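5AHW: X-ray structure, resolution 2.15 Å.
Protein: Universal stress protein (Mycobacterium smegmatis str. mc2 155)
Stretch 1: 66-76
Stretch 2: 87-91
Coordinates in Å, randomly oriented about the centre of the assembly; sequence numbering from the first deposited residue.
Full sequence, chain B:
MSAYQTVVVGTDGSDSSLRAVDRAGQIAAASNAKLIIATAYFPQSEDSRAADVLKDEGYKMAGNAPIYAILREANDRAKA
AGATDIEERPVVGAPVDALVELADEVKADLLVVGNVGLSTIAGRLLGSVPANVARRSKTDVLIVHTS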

ATOM      1  N   PRO B  66      23.703   2.568  16.374  1.00 63.80           N
ATOM      2  CA  PRO B  66      23.187   2.036  15.086  1.00 56.73           C
ATOM      3  C   PRO B  66      21.792   2.507  14.712  1.00 50.72           C
ATOM      4  O   PRO B  66      21.501   2.548  13.532  1.00 44.71           O
ATOM      5  N   ILE B  67      20.943   2.888  15.668  1.00 47.78           N
ATOM      6  CA  ILE B  67      19.607   3.348  15.275  1.00 46.59           C
ATOM      7  C   ILE B  67      19.732   4.629  14.499  1.00 45.95           C
ATOM      8  O   ILE B  67      19.079   4.798  13.486  1.00 43.44           O
ATOM      9  N   TYR B  68      20.627   5.500  14.899  1.00 49.62           N
ATOM     10  CA  TYR B  68      20.796   6.752  14.132  1.00 51.04           C
ATOM     11  C   TYR B  68      21.550   6.501  12.820  1.00 47.73           C
ATOM     12  O   TYR B  68      21.352   7.203  11.843  1.00 46.82           O
ATOM     13  N   ALA B  69      22.396   5.493  12.761  1.00 46.56           N
ATOM     14  CA  ALA B  69      23.003   5.147  11.457  1.00 46.02           C
ATOM     15  C   ALA B  69      21.921   4.707  10.437  1.00 42.91           C
ATOM     16  O   ALA B  69      21.879   5.172   9.317  1.00 42.06           O
ATOM     17  N   ILE B  70      21.009   3.858  10.889  1.00 41.44           N
ATOM     18  CA  ILE B  70      19.824   3.449  10.120  1.00 39.44           C
ATOM     19  C   ILE B  70      19.004   4.659   9.698  1.00 40.58           C
ATOM     20  O   ILE B  70      18.546   4.732   8.543  1.00 42.11           O
ATOM     21  N   LEU B  71      18.748   5.590  10.611  1.00 40.30           N
ATOM     22  CA  LEU B  71      17.922   6.725  10.214  1.00 41.42           C
ATOM     23  C   LEU B  71      18.632   7.614   9.191  1.00 42.14           C
ATOM     24  O   LEU B  71      17.979   8.013   8.266  1.00 41.08           O
ATOM     25  N   ARG B  72      19.927   7.920   9.344  1.00 44.39           N
ATOM     26  CA  ARG B  72      20.593   8.745   8.323  1.00 49.86           C
ATOM     27  C   ARG B  72      20.662   8.069   6.948  1.00 48.92           C
ATOM     28  O   ARG B  72      20.393   8.685   5.921  1.00 50.85           O
ATOM     29  N   GLU B  73      20.988   6.789   6.887  1.00 48.67           N
ATOM     30  CA  GLU B  73      20.964   6.128   5.596  1.00 47.20           C
ATOM     31  C   GLU B  73      19.551   6.148   5.018  1.00 44.47           C
ATOM     32  O   GLU B  73      19.385   6.477   3.846  1.00 45.45           O
ATOM     33  N   ALA B  74      18.529   5.860   5.818  1.00 40.72           N
ATOM     34  CA  ALA B  74      17.176   5.920   5.276  1.00 39.73           C
ATOM     35  C   ALA B  74      16.859   7.292   4.736  1.00 41.20           C
ATOM     36  O   ALA B  74      16.186   7.438   3.711  1.00 41.50           O
ATOM     37  N   ASN B  75      17.322   8.299   5.453  1.00 42.13           N
ATOM     38  CA  ASN B  75      17.163   9.692   5.022  1.00 44.51           C
ATOM     39  C   ASN B  75      17.808   9.975   3.647  1.00 44.03           C
ATOM     40  O   ASN B  75      17.191  10.552   2.764  1.00 42.70           O
ATOM     41  N   ASP B  76      19.061   9.577   3.505  1.00 44.81           N
ATOM     42  CA  ASP B  76      19.763   9.683   2.241  1.00 46.34           C
ATOM     43  C   ASP B  76      18.992   8.957   1.132  1.00 44.63           C
ATOM     44  O   ASP B  76      18.866   9.483   0.041  1.00 45.93           O
ATOM     45  N   GLU B  87      11.566  13.659   8.250  1.00 44.43           N
ATOM     46  CA  GLU B  87      11.702  13.742   9.685  1.00 44.12           C
ATOM     47  C   GLU B  87      12.175  12.358  10.093  1.00 41.66           C
ATOM     48  O   GLU B  87      11.689  11.388   9.516  1.00 40.06           O
ATOM     49  N   GLU B  88      13.150  12.235  11.004  1.00 40.51           N
ATOM     50  CA  GLU B  88      13.561  10.890  11.500  1.00 38.81           C
ATOM     51  C   GLU B  88      12.982  10.680  12.932  1.00 39.39           C
ATOM     52  O   GLU B  88      13.056  11.619  13.770  1.00 40.33           O
ATOM     53  N   ARG B  89      12.375   9.521  13.209  1.00 36.82           N
ATOM     54  CA  ARG B  89      11.828   9.220  14.548  1.00 37.51           C
ATOM     55  C   ARG B  89      12.363   7.892  15.116  1.00 36.33           C
ATOM     56  O   ARG B  89      11.864   6.846  14.735  1.00 34.38           O
ATOM     57  N   PRO B  90      13.374   7.930  15.994  1.00 36.27           N
ATOM     58  CA  PRO B  90      13.767   6.735  16.722  1.00 37.08           C
ATOM     59  C   PRO B  90      12.685   6.444  17.723  1.00 37.13           C
ATOM     60  O   PRO B  90      12.409   7.281  18.492  1.00 38.04           O
ATOM     61  N   VAL B  91      12.046   5.288  17.685  1.00 38.14           N
ATOM     62  CA  VAL B  91      10.943   4.991  18.580  1.00 39.38           C
ATOM     63  C   VAL B  91      11.266   3.801  19.462  1.00 38.32           C
ATOM     64  O   VAL B  91      11.708   2.753  18.979  1.00 36.28           O
TER

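A helix laid against a strand, the two running nearly antiparallel at 153° with axes 9.0 Å apart at closest approach, makes a small contact here: 331 Å² buried, both sides summed. Its rules are easiest to read from three residues, Glu88, Leu71 and Pro90, which cover the most surface.

The first rule is alternation. Along the strand, the CA-to-CB bonds of Glu88 and Pro90 point toward the helix, while those of Glu87, Arg89 and Val91 point away. The helix answers with positions three or four residues apart: Ile67, Leu71 and Asn75 point toward the strand. Ala74 does too, but Ala74 CB comes no closer to the strand than 6.9 Å, at Glu88 CG, and makes no contact. The register follows: Ile67 lies nearest Pro90 and Leu71 nearest Glu88, with CA atoms 6.9 and 6.2 Å apart.

Leu71, buried, is the helix residue with the largest covered area. In its m,t rotamer (chi1 -72°, chi2 160°) it sends CD1 to the strand between Glu88 and Pro90, 3.8 Å from Pro90 N and 3.9 Å from Pro90 CD. The same CD1 is 4.2 Å from Arg89 C, so the leucine packs on strand backbone as well as on a side chain.

Pro90, its ring C-gamma endo, offers a compact apolar surface to three helix residues. Besides Leu71, it meets Ile67 (m,m), whose CG2 lies 4.2 Å from Pro90 CB. Tyr68 points sideways at CB, yet with chi1 at -72° (m) its ring reaches over, putting Tyr68 OH 3.4 Å and Tyr68 CZ 3.8 Å from Pro90 CG. The proline approaches the ring obliquely, and the hydroxyl contact is packing, not a hydrogen bond across the stretches.

At the other end the chemistry turns polar. Glu88 has the largest covered area in the contact; its side chain, m,t with chi3 at 8°, reaches across the helix and brings its carboxylate to Leu71, Arg72 and Asn75. Its carboxylate passes Leu71, with Glu88 OE1 3.4 Å from Leu71 CB, and comes within 4.0 Å of Arg72 CA through Glu88 OE2. There it finds Asn75: with chi1 t (-165°) and chi2 -46°, the amide donates from Asn75 ND2 to Glu88 OE2 at 3.0 Å and 149°, the one hydrogen bond between the stretches. Arg72, although its CA lies close to the carboxylate, points away at CB and forms no salt bridge with Glu88.

The contact thus combines an apolar patch around Pro90 with a single directed polar link one helical turn beyond Leu71.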

ATOM      1  CB  PRO B  66      23.195   0.529  15.265  1.00 59.08           C
ATOM      2  CG  PRO B  66      23.208   0.316  16.743  1.00 64.14           C
ATOM      3  CD  PRO B  66      23.932   1.491  17.359  1.00 66.29           C
ATOM      4  CB  ILE B  67      18.604   3.537  16.443  1.00 47.99           C
ATOM      5  CG1 ILE B  67      18.461   2.259  17.242  1.00 48.22           C
ATOM      6  CG2 ILE B  67      17.209   3.913  15.935  1.00 46.57           C
ATOM      7  CD1 ILE B  67      18.122   1.040  16.431  1.00 46.84           C
ATOM      8  CB  TYR B  68      21.414   7.870  14.977  1.00 55.21           C
ATOM      9  CG  TYR B  68      20.440   8.457  16.039  1.00 59.48           C
ATOM     10  CD1 TYR B  68      20.038   7.687  17.127  1.00 60.96           C
ATOM     11  CD2 TYR B  68      19.940   9.751  15.945  1.00 60.02           C
ATOM     12  CE1 TYR B  68      19.159   8.165  18.070  1.00 63.13           C
ATOM     13  CE2 TYR B  68      19.056  10.237  16.889  1.00 61.95           C
ATOM     14  CZ  TYR B  68      18.660   9.445  17.962  1.00 64.14           C
ATOM     15  OH  TYR B  68      17.796   9.896  18.991  1.00 59.45           O
ATOM     16  CB  ALA B  69      24.073   4.084  11.627  1.00 47.36           C
ATOM     17  CB  ILE B  70      18.910   2.512  10.952  1.00 36.59           C
ATOM     18  CG1 ILE B  70      19.616   1.196  11.137  1.00 36.75           C
ATOM     19  CG2 ILE B  70      17.550   2.293  10.301  1.00 35.15           C
ATOM     20  CD1 ILE B  70      19.041   0.282  12.225  1.00 36.16           C
ATOM     21  CB  LEU B  71      17.410   7.540  11.422  1.00 41.24           C
ATOM     22  CG  LEU B  71      16.338   6.698  12.134  1.00 40.41           C
ATOM     23  CD1 LEU B  71      16.161   7.185  13.557  1.00 40.76           C
ATOM     24  CD2 LEU B  71      15.008   6.676  11.389  1.00 39.39           C
ATOM     25  CB  ARG B  72      21.962   9.310   8.756  1.00 56.14           C
ATOM     26  CG  ARG B  72      22.958   8.319   9.319  1.00 64.75           C
ATOM     27  CD  ARG B  72      24.294   8.980   9.706  1.00 75.13           C
ATOM     28  NE  ARG B  72      24.979   8.273  10.819  1.00 80.70           N
ATOM     29  CZ  ARG B  72      24.736   8.455  12.126  1.00 83.98           C
ATOM     30  NH1 ARG B  72      23.825   9.339  12.559  1.00 85.92           N
ATOM     31  NH2 ARG B  72      25.420   7.747  13.020  1.00 86.74           N
ATOM     32  CB  GLU B  73      21.551   4.733   5.668  1.00 48.22           C
ATOM     33  CG  GLU B  73      21.524   3.961   4.338  1.00 51.01           C
ATOM     34  CD  GLU B  73      22.472   4.497   3.247  1.00 55.43           C
ATOM     35  OE1 GLU B  73      23.404   5.310   3.531  1.00 57.19           O
ATOM     36  OE2 GLU B  73      22.274   4.065   2.076  1.00 59.84           O
ATOM     37  CB  ALA B  74      16.130   5.505   6.294  1.00 37.71           C
ATOM     38  CB  ASN B  75      17.780  10.630   6.075  1.00 45.08           C
ATOM     39  CG  ASN B  75      17.346  12.069   5.902  1.00 49.17           C
ATOM     40  OD1 ASN B  75      17.343  12.606   4.804  1.00 49.44           O
ATOM     41  ND2 ASN B  75      16.992  12.720   7.018  1.00 51.46           N
ATOM     42  CB  ASP B  76      21.189   9.138   2.360  1.00 48.00           C
ATOM     43  CG  ASP B  76      22.070  10.014   3.226  1.00 51.44           C
ATOM     44  OD1 ASP B  76      21.751  11.215   3.373  1.00 53.31           O
ATOM     45  OD2 ASP B  76      23.099   9.513   3.750  1.00 55.45           O
ATOM     46  CB  GLU B  87      10.338  14.049  10.240  1.00 46.63           C
ATOM     47  CG  GLU B  87      10.248  14.318  11.729  1.00 51.48           C
ATOM     48  CD  GLU B  87       8.836  14.737  12.173  1.00 53.90           C
ATOM     49  OE1 GLU B  87       8.491  15.912  11.921  1.00 56.67           O
ATOM     50  OE2 GLU B  87       8.076  13.892  12.764  1.00 55.67           O
ATOM     51  CB  GLU B  88      15.078  10.781  11.529  1.00 39.67           C
ATOM     52  CG  GLU B  88      15.824  11.091  10.254  1.00 40.95           C
ATOM     53  CD  GLU B  88      17.316  11.197  10.481  1.00 43.71           C
ATOM     54  OE1 GLU B  88      17.765  10.886  11.577  1.00 46.95           O
ATOM     55  OE2 GLU B  88      18.085  11.595   9.598  1.00 46.62           O
ATOM     56  CB  ARG B  89      10.307   9.090  14.506  1.00 38.15           C
ATOM     57  CG  ARG B  89       9.549  10.247  13.897  1.00 40.40           C
ATOM     58  CD  ARG B  89       9.557  11.482  14.764  1.00 44.69           C
ATOM     59  NE  ARG B  89       9.032  11.069  16.053  1.00 47.59           N
ATOM     60  CZ  ARG B  89       7.781  11.227  16.477  1.00 46.96           C
ATOM     61  NH1 ARG B  89       6.889  11.924  15.768  1.00 45.57           N
ATOM     62  NH2 ARG B  89       7.459  10.697  17.658  1.00 46.75           N
ATOM     63  CB  PRO B  90      15.035   7.162  17.467  1.00 38.19           C
ATOM     64  CG  PRO B  90      15.004   8.650  17.468  1.00 39.01           C
ATOM     65  CD  PRO B  90      14.196   9.100  16.326  1.00 37.57           C
ATOM     66  CB  VAL B  91       9.648   4.700  17.805  1.00 40.48           C
ATOM     67  CG1 VAL B  91       8.555   4.237  18.785  1.00 43.15           C
ATOM     68  CG2 VAL B  91       9.228   5.952  17.102  1.00 41.86           C
TER